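Putative sugar binding protein (Geobacillus stearothermophilus, PDB 6GT9) binds galactose in the cleft between two domains and probably serves as the sugar-recognising component of a three-component sensing system for galactan utilization. Local coordinates at residues N135-A147 with R171-I185. Residues are numbered along the deposited sequence; the frame is centred on the assembly and turned at random. Where two conformers were deposited one is given.
Sequences NYYAGFLAGRALA and RVRGFEDAVRQEKGI. With GAL (beta-D-galactopyranose), chain E.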
loop_
_atom_site.group_PDB
_atom_site.type_symbol
_atom_site.label_atom_id
_atom_site.label_comp_id
_atom_site.label_asym_id
_atom_site.label_seq_id
_atom_site.Cartn_x
_atom_site.Cartn_y
_atom_site.Cartn_z
ATOM N N ASN A 135 -7.701 -4.314 1.484
ATOM C CA ASN A 135 -6.367 -4.794 1.854
ATOM C C ASN A 135 -6.399 -6.182 2.493
ATOM O O ASN A 135 -5.496 -6.995 2.251
ATOM C CB ASN A 135 -5.695 -3.775 2.771
ATOM C CG ASN A 135 -5.229 -2.572 2.011
ATOM O OD1 ASN A 135 -4.445 -2.705 1.060
ATOM N ND2 ASN A 135 -5.718 -1.384 2.390
ATOM N N TYR A 136 -7.411 -6.464 3.325
ATOM C CA TYR A 136 -7.555 -7.811 3.868
ATOM C C TYR A 136 -7.645 -8.828 2.744
ATOM O O TYR A 136 -6.971 -9.865 2.760
ATOM C CB TYR A 136 -8.801 -7.925 4.755
ATOM C CG TYR A 136 -9.006 -9.366 5.230
ATOM C CD1 TYR A 136 -8.385 -9.827 6.383
ATOM C CD2 TYR A 136 -9.780 -10.269 4.504
ATOM C CE1 TYR A 136 -8.542 -11.145 6.818
ATOM C CE2 TYR A 136 -9.938 -11.595 4.930
ATOM C CZ TYR A 136 -9.320 -12.018 6.093
ATOM O OH TYR A 136 -9.454 -13.321 6.539
ATOM N N TYR A 137 -8.493 -8.546 1.763
ATOM C CA TYR A 137 -8.750 -9.511 0.703
ATOM C C TYR A 137 -7.570 -9.617 -0.251
ATOM O O TYR A 137 -7.304 -10.697 -0.794
ATOM C CB TYR A 137 -10.017 -9.115 -0.048
ATOM C CG TYR A 137 -10.392 -10.108 -1.113
ATOM C CD1 TYR A 137 -10.746 -11.411 -0.780
ATOM C CD2 TYR A 137 -10.343 -9.765 -2.458
ATOM C CE1 TYR A 137 -11.074 -12.342 -1.755
ATOM C CE2 TYR A 137 -10.673 -10.695 -3.447
ATOM C CZ TYR A 137 -11.038 -11.981 -3.085
ATOM O OH TYR A 137 -11.375 -12.913 -4.046
ATOM N N ALA A 138 -6.852 -8.512 -0.464
ATOM C CA ALA A 138 -5.593 -8.560 -1.204
ATOM C C ALA A 138 -4.642 -9.593 -0.605
ATOM O O ALA A 138 -4.045 -10.398 -1.326
ATOM C CB ALA A 138 -4.936 -7.175 -1.205
ATOM N N GLY A 139 -4.489 -9.582 0.721
ATOM C CA GLY A 139 -3.582 -10.528 1.355
ATOM C C GLY A 139 -4.109 -11.948 1.291
ATOM O O GLY A 139 -3.346 -12.900 1.100
ATOM N N PHE A 140 -5.426 -12.104 1.435
ATOM C CA PHE A 140 -6.057 -13.414 1.307
ATOM C C PHE A 140 -5.788 -14.022 -0.065
ATOM O O PHE A 140 -5.464 -15.212 -0.173
ATOM C CB PHE A 140 -7.560 -13.267 1.558
ATOM C CG PHE A 140 -8.283 -14.567 1.776
ATOM C CD1 PHE A 140 -8.847 -15.244 0.712
ATOM C CD2 PHE A 140 -8.436 -15.085 3.054
ATOM C CE1 PHE A 140 -9.542 -16.444 0.917
ATOM C CE2 PHE A 140 -9.122 -16.286 3.264
ATOM C CZ PHE A 140 -9.679 -16.954 2.195
ATOM N N LEU A 141 -5.915 -13.217 -1.124
ATOM C CA LEU A 141 -5.583 -13.679 -2.468
ATOM C C LEU A 141 -4.118 -14.067 -2.577
ATOM O O LEU A 141 -3.784 -15.056 -3.240
ATOM C CB LEU A 141 -5.910 -12.604 -3.505
ATOM C CG LEU A 141 -7.395 -12.286 -3.707
ATOM C CD1 LEU A 141 -7.570 -11.135 -4.714
ATOM C CD2 LEU A 141 -8.186 -13.539 -4.136
ATOM N N ALA A 142 -3.223 -13.276 -1.978
ATOM C CA ALA A 142 -1.812 -13.651 -1.972
ATOM C C ALA A 142 -1.613 -14.981 -1.260
ATOM O O ALA A 142 -0.804 -15.812 -1.696
ATOM C CB ALA A 142 -0.970 -12.552 -1.313
ATOM N N GLY A 143 -2.363 -15.212 -0.179
ATOM C CA GLY A 143 -2.257 -16.484 0.524
ATOM C C GLY A 143 -2.767 -17.652 -0.303
ATOM O O GLY A 143 -2.126 -18.705 -0.369
ATOM N N ARG A 144 -3.941 -17.489 -0.929
ATOM C CA ARG A 144 -4.429 -18.503 -1.862
ATOM C C ARG A 144 -3.397 -18.793 -2.941
ATOM O O ARG A 144 -3.134 -19.957 -3.273
ATOM C CB ARG A 144 -5.736 -18.037 -2.499
ATOM C CG ARG A 144 -6.959 -18.143 -1.594
ATOM C CD ARG A 144 -7.453 -19.584 -1.516
ATOM N NE ARG A 144 -8.751 -19.672 -0.840
ATOM C CZ ARG A 144 -8.891 -20.044 0.428
ATOM N NH1 ARG A 144 -7.817 -20.376 1.137
ATOM N NH2 ARG A 144 -10.094 -20.100 0.979
ATOM N N ALA A 145 -2.788 -17.740 -3.487
ATOM C CA ALA A 145 -1.847 -17.906 -4.589
ATOM C C ALA A 145 -0.626 -18.709 -4.158
ATOM O O ALA A 145 -0.189 -19.625 -4.867
ATOM C CB ALA A 145 -1.424 -16.536 -5.123
ATOM N N LEU A 146 -0.040 -18.361 -3.006
ATOM C CA LEU A 146 1.134 -19.091 -2.541
ATOM C C LEU A 146 0.796 -20.558 -2.280
ATOM O O LEU A 146 1.594 -21.454 -2.592
ATOM C CB LEU A 146 1.699 -18.424 -1.283
ATOM C CG LEU A 146 2.951 -19.034 -0.634
ATOM C CD1 LEU A 146 3.837 -17.932 -0.020
ATOM C CD2 LEU A 146 2.608 -20.080 0.418
ATOM N N ALA A 147 -0.387 -20.820 -1.714
ATOM C CA ALA A 147 -0.800 -22.195 -1.441
ATOM C C ALA A 147 -0.991 -22.982 -2.730
ATOM O O ALA A 147 -0.636 -24.166 -2.798
ATOM C CB ALA A 147 -2.084 -22.208 -0.606
ATOM N N ARG A 171 -3.066 -7.034 5.156
ATOM C CA ARG A 171 -2.516 -7.918 4.123
ATOM C C ARG A 171 -1.801 -9.116 4.730
ATOM O O ARG A 171 -1.797 -10.209 4.144
ATOM C CB ARG A 171 -1.555 -7.149 3.215
ATOM C CG ARG A 171 -2.216 -6.042 2.412
ATOM C CD ARG A 171 -1.182 -5.098 1.805
ATOM N NE ARG A 171 -1.849 -3.925 1.247
ATOM C CZ ARG A 171 -1.253 -2.950 0.572
ATOM N NH1 ARG A 171 0.061 -2.977 0.361
ATOM N NH2 ARG A 171 -1.987 -1.928 0.130
ATOM N N VAL A 172 -1.157 -8.923 5.880
ATOM C CA VAL A 172 -0.594 -10.056 6.604
ATOM C C VAL A 172 -1.709 -10.956 7.114
ATOM O O VAL A 172 -1.674 -12.184 6.944
ATOM C CB VAL A 172 0.296 -9.570 7.760
ATOM C CG1 VAL A 172 0.718 -10.744 8.628
ATOM C CG2 VAL A 172 1.502 -8.802 7.226
ATOM N N ARG A 173 -2.713 -10.357 7.757
ATOM C CA ARG A 173 -3.756 -11.142 8.406
ATOM C C ARG A 173 -4.584 -11.924 7.392
ATOM O O ARG A 173 -4.956 -13.077 7.647
ATOM C CB ARG A 173 -4.639 -10.225 9.254
ATOM C CG ARG A 173 -5.707 -10.961 10.046
ATOM C CD ARG A 173 -5.063 -11.952 11.007
ATOM N NE ARG A 173 -6.005 -12.983 11.429
ATOM C CZ ARG A 173 -6.881 -12.833 12.419
ATOM N NH1 ARG A 173 -6.942 -11.687 13.088
ATOM N NH2 ARG A 173 -7.706 -13.827 12.728
ATOM N N GLY A 174 -4.871 -11.326 6.231
ATOM C CA GLY A 174 -5.585 -12.059 5.195
ATOM C C GLY A 174 -4.772 -13.211 4.629
ATOM O O GLY A 174 -5.307 -14.289 4.339
ATOM N N PHE A 175 -3.467 -12.996 4.449
ATOM C CA PHE A 175 -2.579 -14.077 4.023
ATOM C C PHE A 175 -2.632 -15.239 5.000
ATOM O O PHE A 175 -2.802 -16.398 4.603
ATOM C CB PHE A 175 -1.151 -13.532 3.904
ATOM C CG PHE A 175 -0.109 -14.576 3.571
ATOM C CD1 PHE A 175 0.546 -15.274 4.578
ATOM C CD2 PHE A 175 0.246 -14.822 2.251
ATOM C CE1 PHE A 175 1.524 -16.216 4.280
ATOM C CE2 PHE A 175 1.218 -15.778 1.938
ATOM C CZ PHE A 175 1.860 -16.469 2.957
ATOM N N GLU A 176 -2.486 -14.936 6.292
ATOM C CA GLU A 176 -2.468 -15.964 7.321
ATOM C C GLU A 176 -3.778 -16.746 7.358
ATOM O O GLU A 176 -3.773 -17.980 7.486
ATOM C CB GLU A 176 -2.171 -15.311 8.671
ATOM C CG GLU A 176 -0.731 -14.803 8.787
ATOM C CD GLU A 176 -0.507 -13.918 10.003
ATOM O OE1 GLU A 176 -1.498 -13.439 10.592
ATOM O OE2 GLU A 176 0.673 -13.695 10.367
ATOM N N ASP A 177 -4.912 -16.054 7.233
ATOM C CA ASP A 177 -6.192 -16.758 7.198
ATOM C C ASP A 177 -6.279 -17.678 5.987
ATOM O O ASP A 177 -6.843 -18.780 6.070
ATOM C CB ASP A 177 -7.350 -15.758 7.187
ATOM C CG ASP A 177 -7.496 -15.009 8.504
ATOM O OD1 ASP A 177 -6.950 -15.472 9.528
ATOM O OD2 ASP A 177 -8.179 -13.962 8.519
ATOM N N ALA A 178 -5.730 -17.244 4.850
ATOM C CA ALA A 178 -5.874 -18.021 3.621
ATOM C C ALA A 178 -5.045 -19.306 3.654
ATOM O O ALA A 178 -5.475 -20.331 3.118
ATOM C CB ALA A 178 -5.491 -17.175 2.408
ATOM N N VAL A 179 -3.850 -19.273 4.255
ATOM C CA VAL A 179 -2.991 -20.457 4.317
ATOM C C VAL A 179 -3.204 -21.272 5.583
ATOM O O VAL A 179 -2.508 -22.282 5.781
ATOM C CB VAL A 179 -1.500 -20.077 4.198
ATOM C CG1 VAL A 179 -1.244 -19.289 2.916
ATOM C CG2 VAL A 179 -1.029 -19.297 5.434
ATOM N N ARG A 180 -4.160 -20.885 6.436
ATOM C CA ARG A 180 -4.296 -21.540 7.735
ATOM C C ARG A 180 -4.775 -22.980 7.604
ATOM O O ARG A 180 -4.437 -23.817 8.447
ATOM C CB ARG A 180 -5.246 -20.752 8.640
ATOM C CG ARG A 180 -5.401 -21.339 10.042
ATOM C CD ARG A 180 -5.974 -20.337 11.039
ATOM N NE ARG A 180 -5.112 -19.170 11.240
ATOM C CZ ARG A 180 -5.486 -17.921 10.979
ATOM N NH1 ARG A 180 -6.703 -17.684 10.517
ATOM N NH2 ARG A 180 -4.655 -16.908 11.186
ATOM N N GLN A 181 -5.548 -23.292 6.572
ATOM C CA GLN A 181 -5.990 -24.664 6.366
ATOM C C GLN A 181 -4.957 -25.514 5.628
ATOM O O GLN A 181 -5.264 -26.656 5.282
ATOM C CB GLN A 181 -7.329 -24.685 5.613
ATOM C CG GLN A 181 -7.233 -24.403 4.119
ATOM C CD GLN A 181 -6.897 -22.952 3.796
ATOM O OE1 GLN A 181 -7.057 -22.051 4.637
ATOM N NE2 GLN A 181 -6.422 -22.717 2.570
ATOM N N GLU A 182 -3.750 -24.996 5.377
ATOM C CA GLU A 182 -2.675 -25.772 4.753
ATOM C C GLU A 182 -1.671 -26.143 5.842
ATOM O O GLU A 182 -0.855 -25.316 6.261
ATOM C CB GLU A 182 -2.014 -25.000 3.612
ATOM C CG GLU A 182 -2.929 -24.694 2.425
ATOM C CD GLU A 182 -2.997 -25.841 1.425
ATOM O OE1 GLU A 182 -3.457 -25.629 0.278
ATOM O OE2 GLU A 182 -2.586 -26.959 1.788
ATOM N N LYS A 183 -1.731 -27.408 6.290
ATOM C CA LYS A 183 -0.854 -27.871 7.365
ATOM C C LYS A 183 0.615 -27.753 6.991
ATOM O O LYS A 183 1.465 -27.582 7.873
ATOM C CB LYS A 183 -1.171 -29.329 7.719
ATOM C CG LYS A 183 -2.330 -29.547 8.685
ATOM C CD LYS A 183 -2.669 -31.052 8.831
ATOM C CE LYS A 183 -1.567 -31.860 9.538
ATOM N NZ LYS A 183 -0.447 -32.328 8.653
ATOM N N GLY A 184 0.939 -27.872 5.703
ATOM C CA GLY A 184 2.306 -27.854 5.229
ATOM C C GLY A 184 2.891 -26.486 4.959
ATOM O O GLY A 184 4.024 -26.379 4.476
ATOM N N ILE A 185 2.150 -25.421 5.239
ATOM C CA ILE A 185 2.670 -24.062 5.159
ATOM C C ILE A 185 2.866 -23.559 6.576
ATOM O O ILE A 185 1.916 -23.533 7.367
ATOM C CB ILE A 185 1.732 -23.128 4.382
ATOM C CG1 ILE A 185 1.701 -23.533 2.910
ATOM C CG2 ILE A 185 2.215 -21.694 4.521
ATOM C CD1 ILE A 185 0.643 -22.844 2.129
HETATM C C1 GAL E . 2.172 -0.252 -1.331
HETATM C C2 GAL E . 1.210 0.436 -0.383
HETATM C C3 GAL E . 1.583 1.915 -0.174
HETATM C C4 GAL E . 3.019 2.028 0.310
HETATM C C5 GAL E . 3.953 1.258 -0.608
HETATM C C6 GAL E . 5.383 1.184 -0.067
HETATM O O1 GAL E . 1.811 -1.611 -1.473
HETATM O O2 GAL E . -0.131 0.389 -0.890
HETATM O O3 GAL E . 0.791 2.464 0.835
HETATM O O4 GAL E . 3.135 1.519 1.643
HETATM O O5 GAL E . 3.519 -0.145 -0.827
HETATM O O6 GAL E . 6.287 0.808 -1.082
#
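N135, at the start of its helix, gives one oxygen to two donors of R171: OD1 accepts from NE at 2.9 Å and from NH2 at 2.7 Å, lying in the guanidinium plane although both nitrogens approach from the same face of the amide. The amide's ND2 is held by D119 O. R171, extended from CG to NE, also reaches galactose: NH1 bonds O1 at 2.9 Å, and NH2, shared with N135, bonds O2. A leucine in its place would probably leave N135 OD1 and both sugar oxygens without these donors. Next, the Y136 ring lies with a face over G174 CA, and its OH makes a very short hydrogen bond to D177 OD2. At G139, as at G174 opposite, a CB would clash. F140 sets a ring face over the methyl of A178, small enough for the close approach. At G143 a CB would clash too, and these glycines bring the helix axes within 6.3 Å at a crossing angle of -40°. With CG anti to the backbone N (chi1 176°), the F175 ring enters as a knob among G139, A142, G143 and L146. Thus glycine-mediated packing gives way, at the cleft end, to polar chemistry that orients a sugar-binding arginine.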